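Local coordinates for protein putative prephenate dehydratase (Streptococcus mutans, PDB 4LUB) that probably catalyses the decarboxylating dehydration of prephenate to 3-phenylpyruvate, a step in L-phenylalanine biosynthesis, at residues S195-L200 and K266-Y271; T64-F69 and E236-I241; K4-G9 and T35-A40; F48-V53 and F175-D180. All coordinates share one frame; numbering follows the deposited sequence.

Contact 1 of 4, residues S195-L200 and K266-Y271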
# COMPACT_ATOMS: atom_id res chain seq x y z
N SER B 195 1.98 -13.19 -8.25
CA SER B 195 1.90 -11.76 -7.98
C SER B 195 1.76 -10.98 -9.27
O SER B 195 2.46 -11.24 -10.24
CB SER B 195 3.12 -11.27 -7.20
OG SER B 195 3.19 -11.88 -5.93
N LEU B 196 0.83 -10.03 -9.27
CA LEU B 196 0.53 -9.28 -10.47
C LEU B 196 0.67 -7.79 -10.18
O LEU B 196 0.41 -7.34 -9.06
CB LEU B 196 -0.89 -9.57 -10.96
CG LEU B 196 -1.24 -10.97 -11.46
CD1 LEU B 196 -2.76 -11.10 -11.60
CD2 LEU B 196 -0.52 -11.38 -12.73
N ALA B 197 1.11 -7.04 -11.18
CA ALA B 197 0.95 -5.60 -11.12
C ALA B 197 -0.12 -5.19 -12.14
O ALA B 197 0.05 -5.40 -13.34
CB ALA B 197 2.28 -4.89 -11.40
N LEU B 198 -1.23 -4.63 -11.65
CA LEU B 198 -2.34 -4.24 -12.53
C LEU B 198 -2.41 -2.73 -12.69
O LEU B 198 -2.20 -1.98 -11.74
CB LEU B 198 -3.70 -4.72 -12.01
CG LEU B 198 -4.02 -6.14 -11.57
CD1 LEU B 198 -5.33 -6.11 -10.83
CD2 LEU B 198 -4.12 -7.05 -12.76
N THR B 199 -2.71 -2.30 -13.91
CA THR B 199 -3.14 -0.94 -14.17
C THR B 199 -4.56 -0.98 -14.73
O THR B 199 -4.92 -1.92 -15.45
CB THR B 199 -2.21 -0.19 -15.12
OG1 THR B 199 -1.98 -1.00 -16.28
CG2 THR B 199 -0.88 0.08 -14.44
N LEU B 200 -5.36 0.01 -14.40
CA LEU B 200 -6.77 -0.03 -14.75
C LEU B 200 -7.04 0.88 -15.96
O LEU B 200 -6.23 1.75 -16.26
CB LEU B 200 -7.59 0.39 -13.53
CG LEU B 200 -7.37 -0.57 -12.35
CD1 LEU B 200 -7.81 0.05 -11.04
CD2 LEU B 200 -8.03 -1.92 -12.57
N LYS B 266 1.00 -6.96 -15.39
CA LYS B 266 2.33 -7.53 -15.50
C LYS B 266 2.48 -8.65 -14.47
O LYS B 266 2.22 -8.43 -13.29
CB LYS B 266 3.39 -6.45 -15.27
CG LYS B 266 4.82 -6.90 -15.46
CD LYS B 266 5.74 -5.72 -15.27
CE LYS B 266 7.19 -6.12 -15.39
NZ LYS B 266 8.05 -4.91 -15.44
N ILE B 267 2.85 -9.84 -14.92
CA ILE B 267 3.17 -10.93 -14.00
C ILE B 267 4.52 -10.70 -13.34
O ILE B 267 5.56 -10.76 -13.99
CB ILE B 267 3.18 -12.30 -14.70
CG1 ILE B 267 1.83 -12.57 -15.36
CG2 ILE B 267 3.53 -13.41 -13.69
CD1 ILE B 267 1.73 -13.92 -16.03
N LEU B 268 4.49 -10.43 -12.03
CA LEU B 268 5.73 -10.20 -11.30
C LEU B 268 6.38 -11.52 -10.91
O LEU B 268 7.59 -11.58 -10.72
CB LEU B 268 5.46 -9.37 -10.04
CG LEU B 268 4.88 -7.97 -10.23
CD1 LEU B 268 4.73 -7.29 -8.89
CD2 LEU B 268 5.77 -7.14 -11.15
N GLY B 269 5.59 -12.58 -10.83
CA GLY B 269 6.11 -13.88 -10.46
C GLY B 269 5.09 -14.98 -10.24
O GLY B 269 3.97 -14.71 -9.78
N LYS B 270 5.46 -16.20 -10.61
CA LYS B 270 4.79 -17.42 -10.15
C LYS B 270 5.77 -18.26 -9.34
O LYS B 270 6.81 -18.65 -9.85
CB LYS B 270 4.24 -18.27 -11.31
CG LYS B 270 3.30 -17.56 -12.26
CD LYS B 270 2.80 -18.55 -13.30
CE LYS B 270 2.06 -17.89 -14.44
NZ LYS B 270 1.58 -18.92 -15.42
N TYR B 271 5.46 -18.53 -8.08
CA TYR B 271 6.50 -19.07 -7.21
C TYR B 271 5.94 -19.92 -6.09
O TYR B 271 4.78 -19.76 -5.69
CB TYR B 271 7.34 -17.93 -6.61
CG TYR B 271 6.48 -16.82 -6.02
CD1 TYR B 271 6.00 -16.92 -4.72
CD2 TYR B 271 6.13 -15.70 -6.78
CE1 TYR B 271 5.20 -15.93 -4.18
CE2 TYR B 271 5.33 -14.70 -6.24
CZ TYR B 271 4.87 -14.82 -4.93
OH TYR B 271 4.07 -13.85 -4.38
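Ser-195 to Ala-197 and Lys-266 to Gly-269 pair antiparallel (165° between strand directions), with reciprocal bonds between Ala-197 and Lys-266 and a classic beta bulge in which Leu-268 and Gly-269 both face Ser-195. At the bulge Ser-195 N bonds to Gly-269 O at 2.9 Å, while Ser-195 O takes Leu-268 N at 2.8 Å and a weak second bond from Gly-269 N. Tyr-271 OH donates to Ser-195 OG, 2.7 Å away, at the ring edge and in its plane. Ser-195 OG is gripped twice, since Asp-242 OD1 is its other partner. Leu-196 and Ile-267 run alongside with the same heading, Leu-196 CD2 3.7 Å from Ile-267 CG1. Leu-268, in the bulge, points toward the partner strand, CB 3.5 Å from Ser-195 O and CD2 near Ala-197 CB. Lys-266 runs extended from the strand, CG anti to the backbone N (chi1 -175°), and NZ bonds to the carbonyls of Leu-68, Phe-69 and Ala-72. Strand 189-199 of the ACT region is flanked by strands 264-274 and 237-244, and helix 62-70, from the dehydratase region, packs on Ala-197 and Leu-268.

Contact 2 of 4, residues T64-F69 and E236-I241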
# COMPACT_ATOMS: atom_id res chain seq x y z
N THR B 64 11.64 -2.25 -4.11
CA THR B 64 11.56 -3.52 -4.82
C THR B 64 10.46 -3.52 -5.88
O THR B 64 10.71 -3.79 -7.06
CB THR B 64 11.31 -4.71 -3.86
OG1 THR B 64 12.40 -4.81 -2.94
CG2 THR B 64 11.24 -6.01 -4.64
N PHE B 65 9.25 -3.18 -5.47
CA PHE B 65 8.10 -3.19 -6.36
C PHE B 65 8.12 -2.10 -7.44
O PHE B 65 7.70 -2.35 -8.57
CB PHE B 65 6.82 -3.14 -5.54
CG PHE B 65 6.54 -4.42 -4.84
CD1 PHE B 65 6.11 -5.53 -5.55
CD2 PHE B 65 6.79 -4.55 -3.48
CE1 PHE B 65 5.88 -6.72 -4.92
CE2 PHE B 65 6.56 -5.76 -2.84
CZ PHE B 65 6.10 -6.84 -3.56
N ASP B 66 8.56 -0.89 -7.10
CA ASP B 66 8.70 0.16 -8.13
C ASP B 66 9.69 -0.25 -9.23
O ASP B 66 9.40 -0.09 -10.41
CB ASP B 66 9.12 1.51 -7.52
CG ASP B 66 8.13 2.02 -6.48
OD1 ASP B 66 6.94 1.66 -6.56
OD2 ASP B 66 8.54 2.81 -5.60
N TYR B 67 10.86 -0.73 -8.84
CA TYR B 67 11.83 -1.20 -9.83
C TYR B 67 11.31 -2.37 -10.67
O TYR B 67 11.43 -2.36 -11.90
CB TYR B 67 13.15 -1.58 -9.18
CG TYR B 67 14.25 -1.61 -10.21
CD1 TYR B 67 14.91 -0.44 -10.58
CD2 TYR B 67 14.59 -2.78 -10.86
CE1 TYR B 67 15.90 -0.45 -11.55
CE2 TYR B 67 15.58 -2.81 -11.83
CZ TYR B 67 16.23 -1.64 -12.17
OH TYR B 67 17.21 -1.66 -13.13
N LEU B 68 10.79 -3.40 -10.01
CA LEU B 68 10.22 -4.56 -10.71
C LEU B 68 9.09 -4.23 -11.68
O LEU B 68 8.99 -4.84 -12.74
CB LEU B 68 9.74 -5.60 -9.70
CG LEU B 68 10.61 -6.85 -9.49
CD1 LEU B 68 12.10 -6.64 -9.68
CD2 LEU B 68 10.27 -7.55 -8.17
N PHE B 69 8.22 -3.29 -11.32
CA PHE B 69 7.17 -2.89 -12.24
C PHE B 69 7.66 -2.02 -13.39
O PHE B 69 7.47 -2.36 -14.55
CB PHE B 69 6.03 -2.16 -11.52
CG PHE B 69 4.95 -1.65 -12.44
CD1 PHE B 69 4.00 -2.52 -12.95
CD2 PHE B 69 4.87 -0.31 -12.77
CE1 PHE B 69 3.00 -2.07 -13.79
CE2 PHE B 69 3.86 0.15 -13.61
CZ PHE B 69 2.93 -0.73 -14.12
N GLU B 236 -3.41 8.34 -9.73
CA GLU B 236 -3.12 7.20 -10.61
C GLU B 236 -2.09 6.25 -10.00
O GLU B 236 -1.03 6.67 -9.53
CB GLU B 236 -2.66 7.68 -11.98
CG GLU B 236 -3.70 8.53 -12.69
CD GLU B 236 -3.32 8.86 -14.12
OE1 GLU B 236 -2.14 8.64 -14.47
OE2 GLU B 236 -4.18 9.33 -14.88
N TYR B 237 -2.43 4.98 -10.02
CA TYR B 237 -1.63 3.98 -9.34
C TYR B 237 -1.53 2.70 -10.14
O TYR B 237 -2.31 2.47 -11.06
CB TYR B 237 -2.27 3.64 -8.00
CG TYR B 237 -2.66 4.82 -7.15
CD1 TYR B 237 -1.75 5.41 -6.29
CD2 TYR B 237 -3.95 5.34 -7.20
CE1 TYR B 237 -2.11 6.49 -5.51
CE2 TYR B 237 -4.31 6.42 -6.41
CZ TYR B 237 -3.39 6.99 -5.57
OH TYR B 237 -3.74 8.06 -4.79
N PHE B 238 -0.58 1.87 -9.77
CA PHE B 238 -0.60 0.48 -10.17
C PHE B 238 -0.77 -0.34 -8.89
O PHE B 238 -0.38 0.10 -7.82
CB PHE B 238 0.61 0.06 -11.00
CG PHE B 238 1.89 -0.08 -10.22
CD1 PHE B 238 2.25 -1.30 -9.68
CD2 PHE B 238 2.75 0.99 -10.07
CE1 PHE B 238 3.43 -1.44 -8.99
CE2 PHE B 238 3.93 0.86 -9.38
CZ PHE B 238 4.27 -0.36 -8.83
N PHE B 239 -1.37 -1.50 -9.02
CA PHE B 239 -1.68 -2.32 -7.86
C PHE B 239 -0.91 -3.63 -7.83
O PHE B 239 -0.90 -4.37 -8.80
CB PHE B 239 -3.20 -2.59 -7.82
CG PHE B 239 -4.02 -1.34 -7.78
CD1 PHE B 239 -4.30 -0.73 -6.57
CD2 PHE B 239 -4.46 -0.74 -8.94
CE1 PHE B 239 -5.04 0.44 -6.51
CE2 PHE B 239 -5.20 0.43 -8.89
CZ PHE B 239 -5.48 1.02 -7.68
N ILE B 240 -0.26 -3.89 -6.70
CA ILE B 240 0.36 -5.18 -6.45
C ILE B 240 -0.64 -6.10 -5.80
O ILE B 240 -1.12 -5.84 -4.70
CB ILE B 240 1.58 -5.07 -5.53
CG1 ILE B 240 2.51 -3.98 -6.04
CG2 ILE B 240 2.30 -6.41 -5.46
CD1 ILE B 240 2.97 -4.25 -7.45
N ILE B 241 -0.98 -7.16 -6.51
CA ILE B 241 -1.88 -8.18 -6.01
C ILE B 241 -1.27 -9.59 -5.99
O ILE B 241 -0.67 -10.03 -6.97
CB ILE B 241 -3.19 -8.14 -6.83
CG1 ILE B 241 -3.91 -6.83 -6.57
CG2 ILE B 241 -4.16 -9.20 -6.35
CD1 ILE B 241 -5.05 -6.55 -7.49
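Phe-69 and Phe-238 lay their rings face to face, centroids 4.0 Å apart and planes only 9° from parallel. The two chains overlap from opposite sides, each reaching past the other, so that each CB also comes over the partner's ring: Phe-69 CB lies 4.0 Å from the Phe-238 centroid, and Phe-238 CB makes the reciprocal CH-pi contact. Phe-69 reaches out of the helix with CG anti to the backbone N (chi1 177°). Phe-238 instead holds CG between its backbone N and carbonyl carbon (chi1 74°), the crowded position for a side chain. Phe-69 CD2 stands over the centre of the Phe-238 ring, 3.7 Å from Phe-238 CD2. Asp-66 comes to the edge of the same ring, OD1 near its plane and 4.0 Å from Phe-238 CZ, with the carboxylate turned well out of the ring plane. One turn before Phe-69, Phe-65 crosses Ile-240 obliquely; its CE1 is 3.6 Å from Ile-240 CG2, while its CD1 touches both Ile-240 CG2 and CD1. Asp-66 OD2 forms a salt bridge with Arg-228, on the strand beside Phe-238. The contact joins helix 62-70 of the dehydratase region to strand 237-244 of the ACT region almost wholly through apolar and aromatic packing; the carboxylate at the ring edge would probably add a modest electrostatic attraction to the ring hydrogens.

Contact 3 of 4, residues K4-G9 and T35-A40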
# COMPACT_ATOMS: atom_id res chain seq x y z
N LYS B 4 26.36 -17.69 -10.12
CA LYS B 4 26.51 -16.51 -9.25
C LYS B 4 25.19 -15.90 -8.81
O LYS B 4 24.25 -15.81 -9.60
CB LYS B 4 27.36 -15.44 -9.94
CG LYS B 4 28.73 -15.96 -10.36
CD LYS B 4 29.62 -14.88 -10.97
CE LYS B 4 31.10 -15.20 -10.80
NZ LYS B 4 31.95 -14.06 -11.25
N ILE B 5 25.11 -15.51 -7.55
CA ILE B 5 23.89 -14.95 -7.00
C ILE B 5 24.10 -13.61 -6.30
O ILE B 5 24.97 -13.48 -5.44
CB ILE B 5 23.25 -15.92 -6.01
CG1 ILE B 5 22.40 -16.94 -6.77
CG2 ILE B 5 22.26 -15.21 -5.13
CD1 ILE B 5 23.11 -18.17 -7.18
N ALA B 6 23.30 -12.62 -6.69
CA ALA B 6 23.33 -11.31 -6.05
C ALA B 6 22.35 -11.25 -4.89
O ALA B 6 21.23 -11.77 -4.98
CB ALA B 6 23.00 -10.23 -7.06
N TYR B 7 22.75 -10.59 -3.81
CA TYR B 7 21.88 -10.41 -2.66
C TYR B 7 22.10 -9.02 -2.08
O TYR B 7 23.10 -8.36 -2.39
CB TYR B 7 22.11 -11.48 -1.59
CG TYR B 7 23.48 -11.47 -0.94
CD1 TYR B 7 24.54 -12.18 -1.48
CD2 TYR B 7 23.71 -10.73 0.22
CE1 TYR B 7 25.79 -12.17 -0.89
CE2 TYR B 7 24.97 -10.71 0.82
CZ TYR B 7 26.00 -11.43 0.26
OH TYR B 7 27.25 -11.42 0.84
N LEU B 8 21.17 -8.57 -1.25
CA LEU B 8 21.30 -7.27 -0.61
C LEU B 8 22.32 -7.39 0.51
O LEU B 8 22.12 -8.11 1.49
CB LEU B 8 19.94 -6.80 -0.08
CG LEU B 8 19.93 -5.53 0.77
CD1 LEU B 8 20.37 -4.34 -0.06
CD2 LEU B 8 18.54 -5.28 1.33
N GLY B 9 23.43 -6.67 0.34
CA GLY B 9 24.53 -6.72 1.29
C GLY B 9 24.21 -5.91 2.53
O GLY B 9 23.13 -5.34 2.63
N THR B 35 18.05 -1.92 -5.76
CA THR B 35 18.15 -1.56 -7.17
C THR B 35 19.39 -2.16 -7.84
O THR B 35 19.30 -2.71 -8.94
CB THR B 35 18.19 -0.04 -7.33
OG1 THR B 35 16.97 0.52 -6.83
CG2 THR B 35 18.36 0.35 -8.80
N GLU B 36 20.53 -2.06 -7.17
CA GLU B 36 21.78 -2.59 -7.70
C GLU B 36 21.82 -4.12 -7.70
O GLU B 36 22.42 -4.72 -8.60
CB GLU B 36 22.98 -2.03 -6.91
CG GLU B 36 23.25 -0.55 -7.18
CD GLU B 36 23.32 -0.21 -8.67
OE1 GLU B 36 23.94 -0.98 -9.43
OE2 GLU B 36 22.73 0.82 -9.07
N VAL B 37 21.23 -4.74 -6.69
CA VAL B 37 21.01 -6.19 -6.71
C VAL B 37 20.28 -6.66 -7.97
O VAL B 37 20.74 -7.57 -8.66
CB VAL B 37 20.20 -6.67 -5.48
CG1 VAL B 37 19.99 -8.17 -5.53
CG2 VAL B 37 20.89 -6.26 -4.17
N ILE B 38 19.14 -6.04 -8.26
CA ILE B 38 18.37 -6.36 -9.45
C ILE B 38 19.10 -5.99 -10.75
O ILE B 38 19.11 -6.78 -11.70
CB ILE B 38 16.98 -5.69 -9.43
CG1 ILE B 38 16.18 -6.18 -8.21
CG2 ILE B 38 16.20 -6.04 -10.69
CD1 ILE B 38 14.97 -5.31 -7.85
N LYS B 39 19.71 -4.82 -10.79
CA LYS B 39 20.54 -4.41 -11.94
C LYS B 39 21.67 -5.40 -12.25
O LYS B 39 22.01 -5.61 -13.42
CB LYS B 39 21.11 -3.00 -11.72
CG LYS B 39 20.07 -1.90 -11.88
CD LYS B 39 20.59 -0.52 -11.53
CE LYS B 39 21.82 -0.14 -12.34
NZ LYS B 39 22.36 1.18 -11.90
N ALA B 40 22.26 -5.98 -11.21
CA ALA B 40 23.28 -7.02 -11.36
C ALA B 40 22.80 -8.19 -12.21
O ALA B 40 23.56 -8.76 -12.99
CB ALA B 40 23.73 -7.52 -10.00
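Val-37 drives its two methyl groups against the backbone of strand 4-8, and Ala-6 answers with its CB; these two residues bury the most surface here. The isopropyl group spreads its two methyls along the strand, CG1 anti to its own backbone N (chi1 180°). That branch packs 3.8 Å from Ala-6 O and 4.0 Å from Ala-6 CB. The other branch, CG2, lies one residue farther along, 3.5 Å from Tyr-7 O and 3.7 Å from Leu-8 CA, and also meets the CB of Leu-8. Ala-6 points toward the helix, its methyl resting 3.8 Å from Val-37 O. One turn later Ala-40 adds a methyl-to-methyl contact, its CB 4.1 Å from Ala-6 CB. The small side chain of Ala-6 is consistent with the close approach of the backbones, 5.7 Å between the CA atoms of Ala-6 and Val-37. The interface is entirely van der Waals packing. Around it, Phe-31 of strand 27-31 touches both alanines, while Ala-49 and Val-51 of strand 48-55 receive Val-37. The helix runs almost antiparallel to the strand, at 170°, and strand 4-8 pairs in parallel with both strand 27-31 and strand 48-55. Helix 34-42, linking those two strands in sequence, lies on the sheet as the helix of a beta-alpha-beta crossover, an arrangement of the alpha/beta layers of the periplasmic-binding-protein-like fold to which the dehydratase family belongs.

Contact 4 of 4, residues F48-V53 and F175-D180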
# COMPACT_ATOMS: atom_id res chain seq x y z
N PHE B 48 20.63 -15.10 -10.44
CA PHE B 48 19.42 -14.88 -9.66
C PHE B 48 19.73 -13.72 -8.75
O PHE B 48 20.90 -13.47 -8.44
CB PHE B 48 19.01 -16.11 -8.83
CG PHE B 48 18.61 -17.32 -9.64
CD1 PHE B 48 17.30 -17.47 -10.08
CD2 PHE B 48 19.53 -18.30 -9.96
CE1 PHE B 48 16.92 -18.56 -10.83
CE2 PHE B 48 19.16 -19.40 -10.71
CZ PHE B 48 17.86 -19.53 -11.14
N ALA B 49 18.71 -12.99 -8.32
CA ALA B 49 18.92 -11.96 -7.31
C ALA B 49 17.96 -12.20 -6.16
O ALA B 49 16.84 -12.68 -6.36
CB ALA B 49 18.71 -10.58 -7.92
N ILE B 50 18.41 -11.91 -4.94
CA ILE B 50 17.58 -12.09 -3.75
C ILE B 50 17.40 -10.75 -3.04
O ILE B 50 18.37 -10.07 -2.70
CB ILE B 50 18.18 -13.14 -2.77
CG1 ILE B 50 17.98 -14.55 -3.32
CG2 ILE B 50 17.40 -13.17 -1.48
CD1 ILE B 50 18.87 -14.94 -4.44
N VAL B 51 16.14 -10.38 -2.86
CA VAL B 51 15.77 -9.11 -2.24
C VAL B 51 14.62 -9.28 -1.25
O VAL B 51 13.77 -10.15 -1.43
CB VAL B 51 15.36 -8.05 -3.29
CG1 VAL B 51 16.53 -7.71 -4.22
CG2 VAL B 51 14.12 -8.49 -4.07
N PRO B 52 14.60 -8.47 -0.18
CA PRO B 52 13.42 -8.38 0.69
C PRO B 52 12.28 -7.73 -0.07
O PRO B 52 12.53 -6.78 -0.82
CB PRO B 52 13.89 -7.52 1.85
CG PRO B 52 15.00 -6.69 1.29
CD PRO B 52 15.66 -7.51 0.21
N VAL B 53 11.06 -8.24 0.06
CA VAL B 53 9.94 -7.57 -0.59
C VAL B 53 8.86 -7.08 0.38
O VAL B 53 8.20 -6.08 0.10
CB VAL B 53 9.29 -8.49 -1.67
CG1 VAL B 53 10.38 -9.14 -2.52
CG2 VAL B 53 8.34 -9.52 -1.07
N PHE B 175 11.07 -12.69 1.23
CA PHE B 175 12.17 -12.42 0.30
C PHE B 175 11.85 -13.14 -1.00
O PHE B 175 11.32 -14.25 -0.99
CB PHE B 175 13.54 -12.91 0.84
CG PHE B 175 13.99 -12.23 2.10
CD1 PHE B 175 13.44 -12.56 3.33
CD2 PHE B 175 14.97 -11.25 2.05
CE1 PHE B 175 13.87 -11.92 4.49
CE2 PHE B 175 15.39 -10.60 3.20
CZ PHE B 175 14.84 -10.94 4.42
N TRP B 176 12.12 -12.48 -2.11
CA TRP B 176 11.99 -13.11 -3.41
C TRP B 176 13.32 -13.46 -4.05
O TRP B 176 14.28 -12.70 -3.99
CB TRP B 176 11.19 -12.20 -4.35
CG TRP B 176 9.72 -12.28 -4.13
CD1 TRP B 176 9.06 -13.13 -3.28
CD2 TRP B 176 8.73 -11.47 -4.75
NE1 TRP B 176 7.71 -12.90 -3.35
CE2 TRP B 176 7.48 -11.90 -4.25
CE3 TRP B 176 8.77 -10.44 -5.70
CZ2 TRP B 176 6.28 -11.31 -4.65
CZ3 TRP B 176 7.58 -9.87 -6.10
CH2 TRP B 176 6.34 -10.30 -5.57
N VAL B 177 13.35 -14.64 -4.66
CA VAL B 177 14.41 -15.00 -5.58
C VAL B 177 13.95 -14.59 -6.97
O VAL B 177 12.93 -15.07 -7.46
CB VAL B 177 14.74 -16.51 -5.53
CG1 VAL B 177 15.86 -16.83 -6.50
CG2 VAL B 177 15.10 -16.94 -4.12
N LEU B 178 14.68 -13.65 -7.55
CA LEU B 178 14.39 -13.18 -8.90
C LEU B 178 15.27 -13.85 -9.93
O LEU B 178 16.48 -13.98 -9.73
CB LEU B 178 14.56 -11.65 -8.99
CG LEU B 178 13.65 -10.64 -8.29
CD1 LEU B 178 12.59 -11.26 -7.40
CD2 LEU B 178 14.43 -9.51 -7.59
N GLY B 179 14.67 -14.24 -11.04
CA GLY B 179 15.42 -14.81 -12.14
C GLY B 179 14.53 -15.25 -13.27
O GLY B 179 13.43 -14.72 -13.46
N ASP B 180 15.01 -16.22 -14.03
CA ASP B 180 14.37 -16.61 -15.28
C ASP B 180 13.87 -18.05 -15.16
O ASP B 180 12.95 -18.45 -15.88
CB ASP B 180 15.34 -16.44 -16.45
CG ASP B 180 14.77 -16.92 -17.77
OD1 ASP B 180 13.53 -16.92 -17.93
OD2 ASP B 180 15.57 -17.29 -18.67
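An antiparallel strand pair in the mixed sheet of the dehydratase's alpha/beta fold brings Ala-49 opposite Leu-178 and Val-51 opposite Trp-176. Each is a hydrogen-bonded pair: Leu-178 N reaches Ala-49 O at 2.7 Å with a nearly straight N-H...O angle of 173°, and the longest of the four bonds, Val-51 N to Trp-176 O, measures 3.2 Å. Between and beyond them come the non-hydrogen-bonded pairs Ile-50 with Val-177 and Pro-52 with Phe-175. On the face that carries these four, Ile-50 and Val-177 project together from the sheet, CG1 of Ile-50 3.8 Å from CG2 of Val-177. Pro-52 CB packs 3.7 Å from Phe-175 CE2. Helix 14-22 covers Ile-50, Pro-52 and Phe-175 through Thr-15. On the face of Ala-49 and Leu-178, the Val-51 and Leu-178 side chains cross at about a right angle, with Val-51 CG2 3.7 Å from Leu-178 CD2; helix 34-42 lies against this face. At one end the Phe-48 ring lies beside Gly-179, CD1 3.9 Å from Gly-179 CA. The indole of Trp-176 keeps its NE1 bonded to Glu-79 OE1 and takes Val-53 across one face. Val-53 holds CG1 anti to its carbonyl carbon (chi1 -45°), toward the indole rim and 3.6 Å from Trp-176 CG, and CG2 sits over the five-membered ring, 7° off its normal.

In the fold
Contacts 3 and 4 lie within the dehydratase region, centres about 9 Å apart; Ala-6 O and Ile-50 N, 2.8 Å apart and probably hydrogen-bonded, join their strands. Contact 1 belongs to the ACT region, and contact 2 bridges the two regions. Contacts 1 and 2, also about 9 Å between centres, lie on neighbouring strands, 189-199 and 237-244, and meet where Ala-197 CB lies 3.3 Å from Phe-69 CD1. Trp-176 of contact 4 reaches both: its CZ2 is 3.4 Å from Tyr-271 OH, and its CH2 is 3.7 Å from Phe-65 CE1. Contacts 1 and 3, with centres about 21 Å apart, do not touch. At contact 2, Tyr-237 OH is hydrogen-bonded to Glu-54 OE2 of the second subunit.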